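Endo-1,4-beta-xylanase (Pseudoalteromonas haloplanktis, PDB 1H12) hydrolyses internal beta-1,4 linkages of xylan as a cold-adapted family 8 glycoside hydrolase, and may also cleave beta-1,4-glucosidic links in cellulose and related glucans. Local coordinates at residues 51-56 with 131-136; 67-72 with 375-380; 320-325 with 337-342. All blocks are in the same frame, centred on the assembly; numbering follows the deposited sequence.

Contact 1: residues 51-56 with 131-136; sequences YPYTEN and NGFVYK
Tyr53 reaches across to Phe133 and Val134 with the far end of its ring. Its CB points toward the other segment, and CG is anti to the backbone N (chi1 177°). Val134 N donates to Tyr53 OH at 3.0 Å, and the bond is nearly straight at 165°. Tyr53 OH in turn donates to Glu55 OE2 at 2.6 Å, on the anti lone pair of that oxygen. Tyr53 OH is thus gripped by two bonds, one accepted and one given. The Tyr53 and Val134 side chains cross obliquely, with Tyr53 CZ 3.7 Å from Val134 CG1. Gly132 O lies at the edge of the Tyr53 ring, near its plane, 3.6 Å from Tyr53 CE1.

Strands 50-55 and 134-136 are the two outermost strands of one five-stranded antiparallel sheet, so the tyrosine joins its opposite margins. Tyr106 of helix 93-107 meets the Tyr53 ring edge-to-face and also touches Val134. A phenylalanine in place of Tyr53 would probably leave Val134 N without its acceptor and Glu55 OE2 without its donor.

Partners meet Phe133 at its edge, near the ring plane. Glu55 CG lies 3.9 Å from Phe133 CD1, with carboxylate and ring planes 66° apart. Asn56 approaches farther round the same edge, its OD1 3.8 Å from Phe133 CZ, and the two side chains cross at about a right angle. Water 1 spans the backbones, donating to Thr54 O at 2.8 Å and to Gly132 O.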
ATOM      1  N   TYR A  51     -15.225   2.495 -11.002  1.00  8.33           N
ATOM      2  CA  TYR A  51     -16.302   3.220 -11.644  1.00  8.50           C
ATOM      3  C   TYR A  51     -15.845   3.891 -12.912  1.00  7.98           C
ATOM      4  O   TYR A  51     -14.740   4.439 -12.996  1.00  8.44           O
ATOM      5  CB  TYR A  51     -16.836   4.306 -10.693  1.00  9.54           C
ATOM      6  CG  TYR A  51     -17.631   3.746  -9.543  1.00  9.47           C
ATOM      7  CD1 TYR A  51     -17.035   3.251  -8.420  1.00  9.87           C
ATOM      8  CD2 TYR A  51     -19.037   3.709  -9.629  1.00 11.41           C
ATOM      9  CE1 TYR A  51     -17.787   2.715  -7.395  1.00 11.32           C
ATOM     10  CE2 TYR A  51     -19.775   3.159  -8.583  1.00 12.54           C
ATOM     11  CZ  TYR A  51     -19.149   2.663  -7.468  1.00 12.01           C
ATOM     12  OH  TYR A  51     -19.863   2.108  -6.425  1.00 14.44           O
ATOM     13  N   PRO A  52     -16.700   3.896 -13.930  1.00  8.60           N
ATOM     14  CA  PRO A  52     -16.389   4.638 -15.153  1.00  8.96           C
ATOM     15  C   PRO A  52     -16.545   6.127 -14.976  1.00  8.90           C
ATOM     16  O   PRO A  52     -17.398   6.611 -14.226  1.00 10.17           O
ATOM     17  CB  PRO A  52     -17.443   4.077 -16.153  1.00  9.83           C
ATOM     18  CG  PRO A  52     -18.600   3.732 -15.312  1.00 12.16           C
ATOM     19  CD  PRO A  52     -18.020   3.223 -13.978  1.00 10.13           C
ATOM     20  N   TYR A  53     -15.726   6.856 -15.713  1.00  8.55           N
ATOM     21  CA  TYR A  53     -15.797   8.319 -15.839  1.00  8.34           C
ATOM     22  C   TYR A  53     -16.126   8.653 -17.295  1.00  8.27           C
ATOM     23  O   TYR A  53     -15.431   8.200 -18.216  1.00  9.02           O
ATOM     24  CB  TYR A  53     -14.467   8.965 -15.450  1.00  8.63           C
ATOM     25  CG  TYR A  53     -14.445  10.452 -15.613  1.00  7.89           C
ATOM     26  CD1 TYR A  53     -15.350  11.254 -14.928  1.00  8.92           C
ATOM     27  CD2 TYR A  53     -13.593  11.054 -16.478  1.00  8.21           C
ATOM     28  CE1 TYR A  53     -15.381  12.608 -15.141  1.00  8.75           C
ATOM     29  CE2 TYR A  53     -13.587  12.431 -16.684  1.00  8.79           C
ATOM     30  CZ  TYR A  53     -14.514  13.199 -16.015  1.00  8.87           C
ATOM     31  OH  TYR A  53     -14.586  14.600 -16.200  1.00  9.14           O
ATOM     32  N   THR A  54     -17.221   9.391 -17.478  1.00  8.93           N
ATOM     33  CA  THR A  54     -17.673   9.825 -18.786  1.00  9.01           C
ATOM     34  C   THR A  54     -17.804  11.342 -18.817  1.00  8.71           C
ATOM     35  O   THR A  54     -18.003  11.980 -17.773  1.00  9.70           O
ATOM     36  CB  THR A  54     -19.022   9.209 -19.130  1.00 10.94           C
ATOM     37  OG1 THR A  54     -20.035   9.711 -18.239  1.00 12.46           O
ATOM     38  CG2 THR A  54     -18.991   7.679 -18.997  1.00 12.33           C
ATOM     39  N   GLU A  55     -17.673  11.913 -20.006  1.00  8.56           N
ATOM     40  CA  GLU A  55     -17.821  13.348 -20.204  1.00  8.85           C
ATOM     41  C   GLU A  55     -18.788  13.582 -21.334  1.00  9.38           C
ATOM     42  O   GLU A  55     -18.535  13.131 -22.467  1.00 10.17           O
ATOM     43  CB  GLU A  55     -16.487  14.047 -20.517  1.00  9.14           C
ATOM     44  CG  GLU A  55     -15.537  14.052 -19.324  1.00  9.26           C
ATOM     45  CD  GLU A  55     -14.237  14.751 -19.534  1.00 10.23           C
ATOM     46  OE1 GLU A  55     -13.830  14.930 -20.736  1.00 11.92           O
ATOM     47  OE2 GLU A  55     -13.569  15.132 -18.529  1.00 10.26           O
ATOM     48  N   ASN A  56     -19.904  14.201 -21.044  1.00  9.34           N
ATOM     49  CA  ASN A  56     -20.940  14.411 -22.060  1.00 10.79           C
ATOM     50  C   ASN A  56     -21.345  13.137 -22.768  1.00 11.51           C
ATOM     51  O   ASN A  56     -21.565  13.112 -23.969  1.00 12.37           O
ATOM     52  CB  ASN A  56     -20.591  15.548 -23.021  1.00 11.44           C
ATOM     53  CG  ASN A  56     -20.516  16.887 -22.316  1.00 12.08           C
ATOM     54  OD1 ASN A  56     -21.375  17.225 -21.485  1.00 15.42           O
ATOM     55  ND2 ASN A  56     -19.502  17.592 -22.524  1.00 16.30           N
ATOM     56  N   ASN A 131     -21.171  19.635 -11.876  1.00  8.46           N
ATOM     57  CA  ASN A 131     -21.634  19.246 -13.179  1.00  8.26           C
ATOM     58  C   ASN A 131     -21.143  17.871 -13.618  1.00  8.18           C
ATOM     59  O   ASN A 131     -21.441  17.456 -14.736  1.00  9.34           O
ATOM     60  CB  ASN A 131     -21.254  20.309 -14.201  1.00  9.29           C
ATOM     61  CG  ASN A 131     -21.757  21.648 -13.828  1.00  9.82           C
ATOM     62  OD1 ASN A 131     -22.912  21.787 -13.402  1.00 10.36           O
ATOM     63  ND2 ASN A 131     -20.905  22.694 -13.935  1.00 11.05           N
ATOM     64  N   GLY A 132     -20.430  17.162 -12.738  1.00  8.00           N
ATOM     65  CA  GLY A 132     -19.930  15.826 -13.021  1.00  8.46           C
ATOM     66  C   GLY A 132     -18.548  15.747 -13.646  1.00  7.92           C
ATOM     67  O   GLY A 132     -18.138  14.638 -13.987  1.00  8.72           O
ATOM     68  N   PHE A 133     -17.818  16.843 -13.758  1.00  7.58           N
ATOM     69  CA  PHE A 133     -16.523  16.820 -14.397  1.00  7.63           C
ATOM     70  C   PHE A 133     -15.389  16.799 -13.354  1.00  8.25           C
ATOM     71  O   PHE A 133     -15.476  17.448 -12.306  1.00  8.81           O
ATOM     72  CB  PHE A 133     -16.340  18.036 -15.311  1.00  8.67           C
ATOM     73  CG  PHE A 133     -17.282  18.043 -16.490  1.00  8.22           C
ATOM     74  CD1 PHE A 133     -17.035  17.263 -17.587  1.00  8.92           C
ATOM     75  CD2 PHE A 133     -18.410  18.846 -16.505  1.00  8.30           C
ATOM     76  CE1 PHE A 133     -17.865  17.268 -18.678  1.00  9.42           C
ATOM     77  CE2 PHE A 133     -19.251  18.854 -17.588  1.00  9.38           C
ATOM     78  CZ  PHE A 133     -18.986  18.067 -18.668  1.00  9.93           C
ATOM     79  N   VAL A 134     -14.320  16.086 -13.665  1.00  8.12           N
ATOM     80  CA  VAL A 134     -13.235  15.906 -12.734  1.00  8.43           C
ATOM     81  C   VAL A 134     -12.383  17.155 -12.577  1.00  8.59           C
ATOM     82  O   VAL A 134     -12.155  17.904 -13.532  1.00  9.47           O
ATOM     83  CB  VAL A 134     -12.390  14.704 -13.162  1.00  9.57           C
ATOM     84  CG1 VAL A 134     -11.613  14.905 -14.438  1.00 11.17           C
ATOM     85  CG2 VAL A 134     -11.534  14.194 -12.044  1.00 12.71           C
ATOM     86  N   TYR A 135     -11.895  17.383 -11.352  1.00  8.63           N
ATOM     87  CA  TYR A 135     -10.961  18.474 -11.088  1.00  9.54           C
ATOM     88  C   TYR A 135     -10.114  18.105  -9.907  1.00  9.22           C
ATOM     89  O   TYR A 135     -10.431  17.221  -9.107  1.00  9.26           O
ATOM     90  CB  TYR A 135     -11.699  19.820 -10.833  1.00 10.89           C
ATOM     91  CG  TYR A 135     -12.412  19.883  -9.514  1.00 10.31           C
ATOM     92  CD1 TYR A 135     -13.626  19.228  -9.323  1.00 11.22           C
ATOM     93  CD2 TYR A 135     -11.861  20.535  -8.419  1.00 12.04           C
ATOM     94  CE1 TYR A 135     -14.260  19.243  -8.079  1.00 11.59           C
ATOM     95  CE2 TYR A 135     -12.488  20.594  -7.214  1.00 11.90           C
ATOM     96  CZ  TYR A 135     -13.699  19.954  -7.022  1.00 12.32           C
ATOM     97  OH  TYR A 135     -14.328  19.942  -5.783  1.00 14.48           O
ATOM     98  N   LYS A 136      -8.975  18.760  -9.823  1.00  9.55           N
ATOM     99  CA  LYS A 136      -8.024  18.536  -8.724  1.00  9.58           C
ATOM    100  C   LYS A 136      -8.376  19.398  -7.526  1.00 10.35           C
ATOM    101  O   LYS A 136      -8.481  20.633  -7.602  1.00 11.90           O
ATOM    102  CB  LYS A 136      -6.602  18.896  -9.171  1.00 10.13           C
ATOM    103  CG  LYS A 136      -6.109  18.047 -10.339  1.00 10.08           C
ATOM    104  CD  LYS A 136      -4.713  18.374 -10.788  1.00 10.14           C
ATOM    105  CE  LYS A 136      -4.175  17.426 -11.850  1.00 11.79           C
ATOM    106  NZ  LYS A 136      -4.900  17.639 -13.158  1.00 13.72           N
TER
HETATM  107  O   HOH W   1     -19.247  12.540 -15.369  1.00  9.23           O

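Contact 2: residues 67-72 with 375-380. With XYP (beta-D-xylopyranose), chain B.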
ATOM      1  N   ILE A  67     -15.104   6.539  -1.651  1.00 10.66           N
ATOM      2  CA  ILE A  67     -16.405   6.813  -1.058  1.00 12.13           C
ATOM      3  C   ILE A  67     -16.185   7.390   0.302  1.00 13.03           C
ATOM      4  O   ILE A  67     -15.357   6.925   1.076  1.00 13.78           O
ATOM      5  CB  ILE A  67     -17.220   5.527  -1.005  1.00 12.81           C
ATOM      6  CG1 ILE A  67     -17.520   5.073  -2.463  1.00 16.30           C
ATOM      7  CG2 ILE A  67     -18.493   5.713  -0.232  1.00 14.91           C
ATOM      8  CD1 ILE A  67     -18.013   3.696  -2.597  1.00 22.09           C
ATOM      9  N   ASN A  68     -16.907   8.472   0.578  1.00 15.40           N
ATOM     10  CA  ASN A  68     -16.664   9.209   1.805  1.00 19.80           C
ATOM     11  C   ASN A  68     -17.915   9.920   2.235  1.00 23.12           C
ATOM     12  O   ASN A  68     -18.298  10.979   1.678  1.00 22.78           O
ATOM     13  CB  ASN A  68     -15.569  10.226   1.567  1.00 21.50           C
ATOM     14  CG  ASN A  68     -15.090  10.871   2.857  1.00 29.21           C
ATOM     15  OD1 ASN A  68     -15.892  11.024   3.840  1.00 31.21           O
ATOM     16  ND2 ASN A  68     -13.784  11.169   2.929  1.00 33.74           N
ATOM     17  N   PRO A  69     -18.538   9.330   3.234  1.00 26.35           N
ATOM     18  CA  PRO A  69     -19.808   9.831   3.795  1.00 30.08           C
ATOM     19  C   PRO A  69     -19.656  11.135   4.538  1.00 32.69           C
ATOM     20  O   PRO A  69     -20.566  11.930   4.582  1.00 36.27           O
ATOM     21  CB  PRO A  69     -20.199   8.741   4.838  1.00 29.97           C
ATOM     22  CG  PRO A  69     -19.106   7.901   5.033  1.00 29.84           C
ATOM     23  CD  PRO A  69     -18.079   8.141   3.938  1.00 27.48           C
ATOM     24  N   ASP A  70     -18.484  11.367   5.088  1.00 34.31           N
ATOM     25  CA  ASP A  70     -18.330  12.564   5.924  1.00 36.32           C
ATOM     26  C   ASP A  70     -17.974  13.830   5.134  1.00 37.14           C
ATOM     27  O   ASP A  70     -18.309  14.961   5.526  1.00 39.69           O
ATOM     28  CB  ASP A  70     -17.178  12.285   6.908  1.00 36.72           C
ATOM     29  N   GLU A  71     -17.317  13.669   4.000  1.00 34.53           N
ATOM     30  CA  GLU A  71     -16.689  14.791   3.341  1.00 31.66           C
ATOM     31  C   GLU A  71     -17.006  14.818   1.852  1.00 28.49           C
ATOM     32  O   GLU A  71     -16.612  15.741   1.134  1.00 30.07           O
ATOM     33  CB  GLU A  71     -15.181  14.709   3.611  1.00 32.85           C
ATOM     34  CG  GLU A  71     -14.683  15.070   5.017  1.00 37.19           C
ATOM     35  N   GLY A  72     -17.725  13.808   1.366  1.00 23.96           N
ATOM     36  CA  GLY A  72     -18.093  13.753  -0.024  1.00 21.38           C
ATOM     37  C   GLY A  72     -17.051  12.814  -0.767  1.00 17.18           C
ATOM     38  O   GLY A  72     -15.867  12.819  -0.461  1.00 18.51           O
ATOM     39  N   THR A 375     -18.376  -3.804   2.166  1.00 11.78           N
ATOM     40  CA  THR A 375     -19.478  -3.108   1.529  1.00 12.58           C
ATOM     41  C   THR A 375     -19.748  -1.825   2.327  1.00 12.65           C
ATOM     42  O   THR A 375     -19.129  -1.577   3.361  1.00 14.16           O
ATOM     43  CB  THR A 375     -20.757  -3.962   1.486  1.00 13.41           C
ATOM     44  OG1 THR A 375     -21.135  -4.290   2.836  1.00 15.54           O
ATOM     45  CG2 THR A 375     -20.500  -5.256   0.731  1.00 14.43           C
ATOM     46  N   GLY A 376     -20.681  -1.031   1.858  1.00 14.33           N
ATOM     47  CA  GLY A 376     -21.068   0.129   2.586  1.00 14.61           C
ATOM     48  C   GLY A 376     -20.136   1.312   2.459  1.00 13.74           C
ATOM     49  O   GLY A 376     -19.255   1.404   1.590  1.00 13.44           O
ATOM     50  N   ASP A 377     -20.347   2.286   3.333  1.00 14.22           N
ATOM     51  CA  ASP A 377     -19.777   3.608   3.161  1.00 15.27           C
ATOM     52  C   ASP A 377     -18.299   3.684   3.444  1.00 13.59           C
ATOM     53  O   ASP A 377     -17.667   4.681   3.038  1.00 15.07           O
ATOM     54  CB  ASP A 377     -20.476   4.611   4.117  1.00 18.49           C
ATOM     55  CG  ASP A 377     -21.900   4.909   3.746  1.00 22.60           C
ATOM     56  OD1 ASP A 377     -22.321   4.713   2.571  1.00 25.89           O
ATOM     57  OD2 ASP A 377     -22.606   5.476   4.623  1.00 28.40           O
ATOM     58  N   TYR A 378     -17.723   2.708   4.145  1.00 12.75           N
ATOM     59  CA  TYR A 378     -16.328   2.729   4.487  1.00 13.76           C
ATOM     60  C   TYR A 378     -15.509   1.749   3.656  1.00 12.01           C
ATOM     61  O   TYR A 378     -14.354   1.450   3.984  1.00 12.39           O
ATOM     62  CB  TYR A 378     -16.120   2.515   6.009  1.00 15.42           C
ATOM     63  CG  TYR A 378     -16.660   3.661   6.818  1.00 19.75           C
ATOM     64  CD1 TYR A 378     -15.980   4.843   6.909  1.00 25.58           C
ATOM     65  CD2 TYR A 378     -17.898   3.575   7.404  1.00 24.22           C
ATOM     66  CE1 TYR A 378     -16.517   5.959   7.666  1.00 29.61           C
ATOM     67  CE2 TYR A 378     -18.428   4.665   8.177  1.00 28.66           C
ATOM     68  CZ  TYR A 378     -17.720   5.812   8.271  1.00 30.12           C
ATOM     69  OH  TYR A 378     -18.245   6.889   8.998  1.00 37.06           O
ATOM     70  N   ARG A 379     -16.077   1.267   2.544  1.00 10.90           N
ATOM     71  CA  ARG A 379     -15.434   0.240   1.797  1.00  9.97           C
ATOM     72  C   ARG A 379     -14.218   0.672   0.997  1.00  9.60           C
ATOM     73  O   ARG A 379     -13.484  -0.196   0.525  1.00  9.92           O
ATOM     74  CB  ARG A 379     -16.418  -0.516   0.907  1.00 10.48           C
ATOM     75  CG  ARG A 379     -16.914   0.274  -0.284  1.00 10.30           C
ATOM     76  CD  ARG A 379     -17.861  -0.560  -1.099  1.00 11.22           C
ATOM     77  NE  ARG A 379     -18.353   0.026  -2.317  1.00 10.91           N
ATOM     78  CZ  ARG A 379     -19.437   0.752  -2.410  1.00 12.82           C
ATOM     79  NH1 ARG A 379     -20.098   1.150  -1.286  1.00 15.27           N
ATOM     80  NH2 ARG A 379     -19.876   1.080  -3.595  1.00 14.12           N
ATOM     81  N   TYR A 380     -13.996   1.962   0.758  1.00  9.41           N
ATOM     82  CA  TYR A 380     -12.799   2.328  -0.019  1.00  8.68           C
ATOM     83  C   TYR A 380     -11.548   1.834   0.616  1.00  8.97           C
ATOM     84  O   TYR A 380     -10.749   1.144   0.018  1.00 10.65           O
ATOM     85  CB  TYR A 380     -12.750   3.845  -0.251  1.00  9.25           C
ATOM     86  CG  TYR A 380     -11.349   4.303  -0.654  1.00  9.18           C
ATOM     87  CD1 TYR A 380     -10.875   4.149  -1.922  1.00 10.04           C
ATOM     88  CD2 TYR A 380     -10.528   4.909   0.281  1.00  9.85           C
ATOM     89  CE1 TYR A 380      -9.591   4.539  -2.265  1.00 10.02           C
ATOM     90  CE2 TYR A 380      -9.224   5.313  -0.053  1.00  9.09           C
ATOM     91  CZ  TYR A 380      -8.761   5.099  -1.340  1.00  8.62           C
ATOM     92  OH  TYR A 380      -7.476   5.479  -1.706  1.00  9.86           O
TER
HETATM   93  O1  XYP B 501     -17.732  -0.973   8.420  0.65 33.23           O
HETATM   94  C1  XYP B 501     -16.985  -0.156   9.340  0.65 32.06           C
HETATM   95  C2  XYP B 501     -15.589  -0.197   8.983  0.65 28.91           C
HETATM   96  C3  XYP B 501     -14.707   0.637   9.836  0.65 25.34           C
HETATM   97  C4  XYP B 501     -15.396   1.969  10.170  0.65 29.72           C
HETATM   98  C5  XYP B 501     -16.848   1.774  10.571  0.65 31.37           C
HETATM   99  O2  XYP B 501     -15.040  -1.514   8.896  0.65 30.33           O
HETATM  100  O3  XYP B 501     -13.418   0.796   9.247  0.65 19.84           O
HETATM  101  O4  XYP B 501     -14.688   2.731  11.111  0.65 32.92           O
HETATM  102  O5  XYP B 501     -17.513   1.023   9.550  0.65 30.28           O
HETATM  103  O   HOH W   2     -15.240   4.363   1.830  1.00 13.78           O
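Tyr378, a residue of the xylose-binding pocket, lies between a sugar and a proline. Atom C4 of the bound beta-D-xylopyranose sits 3.9 Å above one face of the Tyr378 ring, offset toward the rim. The ring oxygen O5 of the sugar comes within 3.4 Å of Tyr378 CD2. Pro69 CG lies over the opposite face, 4.1 Å from Tyr378 CZ. Pro69 CG also meets Asp377 CB at 3.7 Å.

Tyr378 is the N-cap of helix 379-392, and a type I turn from Gly376 to Arg379 leads into that helix. The loop 67-72, between strands 58-66 and 74-76, packs against this turn. Ile67 CD1 stands over the centre of the Arg379 guanidinium, 3.2 Å above its plane. The guanidinium is held by polar bonds: Arg379 NE donates to Gln48 O, and Arg379 NH1 donates to Gly376 O at 3.0 Å from 47° above that carbonyl plane. Ile67 CG2 rests 3.5 Å from Asp377 O. Water 2 links the two backbones, donating to Ile67 O and to Asp377 O and accepting from Tyr380 N.

Contact 3: residues 320-325 with 337-342; sequences NSKNCY and RGCAGE
Cys324 and Cys339 meet through opposite first torsions. In Cys324, SG stands between the backbone N and the carbonyl carbon (chi1 68°). In Cys339, SG is anti to the carbonyl carbon (chi1 -70°). Cys324 SG and Cys339 SG are 2.1 Å apart, and the bond has a left-handed twist (chi3 -73°). This disulfide ties the loop after helix 300-318 to the loop before helix 342-351. The strands 329-330 and 333-334 lie between them in the chain. The second loop runs on into Gly341 and Glu342, which line the xylose-binding pocket; Gly341 is the N-cap of helix 342-351.

Beside the covalent link, Ala340 N donates to Tyr325 O at 2.9 Å, in the carbonyl plane. Ala340 CB lies 3.4 Å from Tyr325 O. Ala340 CB is also 3.5 Å from Tyr325 CE2, obliquely to the ring. The tyrosine is fixed at its far end, where Tyr325 OH is hydrogen-bonded to Asn348 ND2 of helix 342-351.

Lys322 lies alongside the sulfur. Its chain bends at its last two torsions, and Lys322 CE comes within 3.6 Å of Cys339 SG. The bend also carries NZ to a salt bridge with Glu326 OE2. Asn320 begins a type I turn ending at Asn323. Its side chain makes an Asx turn as well, with Asn320 OD1 accepting from Lys322 N at 2.9 Å. Lys322 NZ shares this acceptor, donating to Asn320 OD1 on a lone pair in the carbonyl plane at 3.1 Å.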
ATOM      1  N   ASN A 320     -10.069  -4.256  26.008  1.00  9.39           N
ATOM      2  CA  ASN A 320     -11.086  -3.474  25.307  1.00  9.25           C
ATOM      3  C   ASN A 320     -12.461  -3.995  25.667  1.00  9.38           C
ATOM      4  O   ASN A 320     -12.743  -5.187  25.537  1.00  9.66           O
ATOM      5  CB  ASN A 320     -10.887  -3.543  23.809  1.00 10.29           C
ATOM      6  CG  ASN A 320     -11.601  -2.398  23.096  1.00 11.01           C
ATOM      7  OD1 ASN A 320     -12.836  -2.402  23.011  1.00 13.67           O
ATOM      8  ND2 ASN A 320     -10.859  -1.378  22.691  1.00 10.98           N
ATOM      9  N   SER A 321     -13.361  -3.083  26.042  1.00  9.98           N
ATOM     10  CA  SER A 321     -14.711  -3.461  26.396  1.00 10.61           C
ATOM     11  C   SER A 321     -15.522  -4.027  25.274  1.00 11.60           C
ATOM     12  O   SER A 321     -16.530  -4.697  25.537  1.00 12.44           O
ATOM     13  CB  SER A 321     -15.422  -2.247  27.012  1.00 13.31           C
ATOM     14  OG  SER A 321     -15.660  -1.253  25.998  1.00 16.10           O
ATOM     15  N   LYS A 322     -15.107  -3.803  24.033  1.00 11.20           N
ATOM     16  CA  LYS A 322     -15.786  -4.342  22.876  1.00 12.29           C
ATOM     17  C   LYS A 322     -15.168  -5.627  22.395  1.00 12.02           C
ATOM     18  O   LYS A 322     -15.539  -6.149  21.377  1.00 13.66           O
ATOM     19  CB  LYS A 322     -15.799  -3.292  21.749  1.00 13.83           C
ATOM     20  CG  LYS A 322     -16.487  -1.963  22.139  1.00 17.05           C
ATOM     21  CD  LYS A 322     -16.214  -0.818  21.012  1.00 20.61           C
ATOM     22  CE  LYS A 322     -14.692  -0.424  20.829  1.00 23.24           C
ATOM     23  NZ  LYS A 322     -14.077   0.246  21.920  1.00 23.37           N
ATOM     24  N   ASN A 323     -14.121  -6.125  23.069  1.00 11.25           N
ATOM     25  CA  ASN A 323     -13.419  -7.336  22.659  1.00 11.64           C
ATOM     26  C   ASN A 323     -12.870  -7.206  21.230  1.00 10.97           C
ATOM     27  O   ASN A 323     -12.945  -8.161  20.462  1.00 12.60           O
ATOM     28  CB  ASN A 323     -14.263  -8.581  22.797  1.00 13.72           C
ATOM     29  CG  ASN A 323     -13.367  -9.854  22.782  1.00 17.84           C
ATOM     30  OD1 ASN A 323     -12.319  -9.875  23.423  1.00 21.74           O
ATOM     31  ND2 ASN A 323     -13.824 -10.913  22.099  1.00 23.66           N
ATOM     32  N   CYS A 324     -12.340  -6.072  20.910  1.00  9.94           N
ATOM     33  CA  CYS A 324     -11.663  -5.821  19.643  1.00 10.10           C
ATOM     34  C   CYS A 324     -10.426  -5.016  19.911  1.00  9.48           C
ATOM     35  O   CYS A 324     -10.378  -4.285  20.916  1.00 10.38           O
ATOM     36  CB  CYS A 324     -12.574  -5.044  18.663  1.00 11.71           C
ATOM     37  SG  CYS A 324     -12.880  -3.339  19.232  1.00 11.45           S
ATOM     38  N   TYR A 325      -9.434  -5.093  19.049  1.00  8.98           N
ATOM     39  CA  TYR A 325      -8.456  -4.030  18.994  1.00  8.45           C
ATOM     40  C   TYR A 325      -9.011  -2.963  18.034  1.00  8.84           C
ATOM     41  O   TYR A 325      -9.778  -3.267  17.129  1.00  9.74           O
ATOM     42  CB  TYR A 325      -7.058  -4.499  18.580  1.00  9.32           C
ATOM     43  CG  TYR A 325      -6.936  -5.164  17.248  1.00  8.94           C
ATOM     44  CD1 TYR A 325      -7.005  -6.550  17.125  1.00  9.98           C
ATOM     45  CD2 TYR A 325      -6.738  -4.416  16.084  1.00  8.87           C
ATOM     46  CE1 TYR A 325      -6.893  -7.184  15.902  1.00 10.45           C
ATOM     47  CE2 TYR A 325      -6.644  -5.046  14.879  1.00  9.85           C
ATOM     48  CZ  TYR A 325      -6.733  -6.429  14.762  1.00  9.41           C
ATOM     49  OH  TYR A 325      -6.575  -7.013  13.515  1.00 10.90           O
ATOM     50  N   ARG A 337     -11.677   5.315  18.113  1.00 12.30           N
ATOM     51  CA  ARG A 337     -11.996   5.485  16.684  1.00 12.66           C
ATOM     52  C   ARG A 337     -12.487   4.217  16.024  1.00 12.74           C
ATOM     53  O   ARG A 337     -12.339   4.048  14.804  1.00 14.46           O
ATOM     54  CB  ARG A 337     -10.804   6.086  15.939  1.00 13.29           C
ATOM     55  CG  ARG A 337     -10.341   7.408  16.488  1.00 16.01           C
ATOM     56  CD  ARG A 337     -11.380   8.436  16.365  1.00 22.94           C
ATOM     57  NE  ARG A 337     -10.875   9.739  16.784  1.00 33.25           N
ATOM     58  CZ  ARG A 337     -10.356  10.635  15.988  1.00 35.11           C
ATOM     59  NH1 ARG A 337     -10.105  10.319  14.658  1.00 33.40           N
ATOM     60  NH2 ARG A 337     -10.034  11.819  16.585  1.00 34.84           N
ATOM     61  N   GLY A 338     -13.049   3.305  16.822  1.00 12.41           N
ATOM     62  CA  GLY A 338     -13.732   2.152  16.312  1.00 12.45           C
ATOM     63  C   GLY A 338     -12.929   0.875  16.356  1.00 10.95           C
ATOM     64  O   GLY A 338     -11.690   0.898  16.256  1.00 10.88           O
ATOM     65  N   CYS A 339     -13.629  -0.226  16.468  1.00 10.20           N
ATOM     66  CA  CYS A 339     -13.049  -1.515  16.309  1.00 10.37           C
ATOM     67  C   CYS A 339     -12.403  -1.662  14.941  1.00  9.76           C
ATOM     68  O   CYS A 339     -12.871  -1.120  13.955  1.00 10.84           O
ATOM     69  CB  CYS A 339     -14.059  -2.652  16.502  1.00 10.48           C
ATOM     70  SG  CYS A 339     -14.629  -2.870  18.205  1.00 12.61           S
ATOM     71  N   ALA A 340     -11.349  -2.471  14.871  1.00  9.96           N
ATOM     72  CA  ALA A 340     -10.692  -2.755  13.602  1.00 10.19           C
ATOM     73  C   ALA A 340     -11.690  -3.156  12.556  1.00 11.92           C
ATOM     74  O   ALA A 340     -12.482  -4.056  12.731  1.00 14.92           O
ATOM     75  CB  ALA A 340      -9.716  -3.872  13.767  1.00 11.12           C
ATOM     76  N   GLY A 341     -11.559  -2.566  11.411  1.00 14.25           N
ATOM     77  CA  GLY A 341     -12.339  -3.023  10.250  1.00 16.81           C
ATOM     78  C   GLY A 341     -11.579  -3.984   9.366  1.00 12.69           C
ATOM     79  O   GLY A 341     -10.526  -4.500   9.716  1.00 13.94           O
ATOM     80  N   GLU A 342     -12.156  -4.236   8.220  1.00 11.42           N
ATOM     81  CA  GLU A 342     -11.648  -5.274   7.377  1.00 10.83           C
ATOM     82  C   GLU A 342     -10.257  -4.969   6.854  1.00  9.66           C
ATOM     83  O   GLU A 342      -9.438  -5.867   6.691  1.00  9.86           O
ATOM     84  CB  GLU A 342     -12.572  -5.574   6.202  1.00 11.19           C
ATOM     85  CG  GLU A 342     -14.010  -5.947   6.575  1.00 13.18           C
ATOM     86  CD  GLU A 342     -14.954  -4.808   6.626  1.00 14.46           C
ATOM     87  OE1 GLU A 342     -14.522  -3.644   6.722  1.00 15.41           O
ATOM     88  OE2 GLU A 342     -16.181  -5.078   6.539  1.00 19.19           O
TER

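Contacts 1 and 3 lie at the surface, while contact 2 is partly buried and nearer the centre of the chain. Contact 1 joins edge strands of the five-stranded sheet; contact 2 uses the loop between two strands of that same sheet. These two touch, with Tyr51 OH 3.0 Å from Arg379 NH2. Contacts 2 and 3 both end at the start of a helix, and both supply residues to the xylose pocket; their nearest atoms are about 5 Å apart. The chemistry differs: a tyrosine hydroxyl in contact 1, apolar contacts on a tyrosine and a guanidinium face, and a bridging water, in contact 2, a covalent bond in contact 3. Contact 1 is about 37 Å from contact 3, centre to centre.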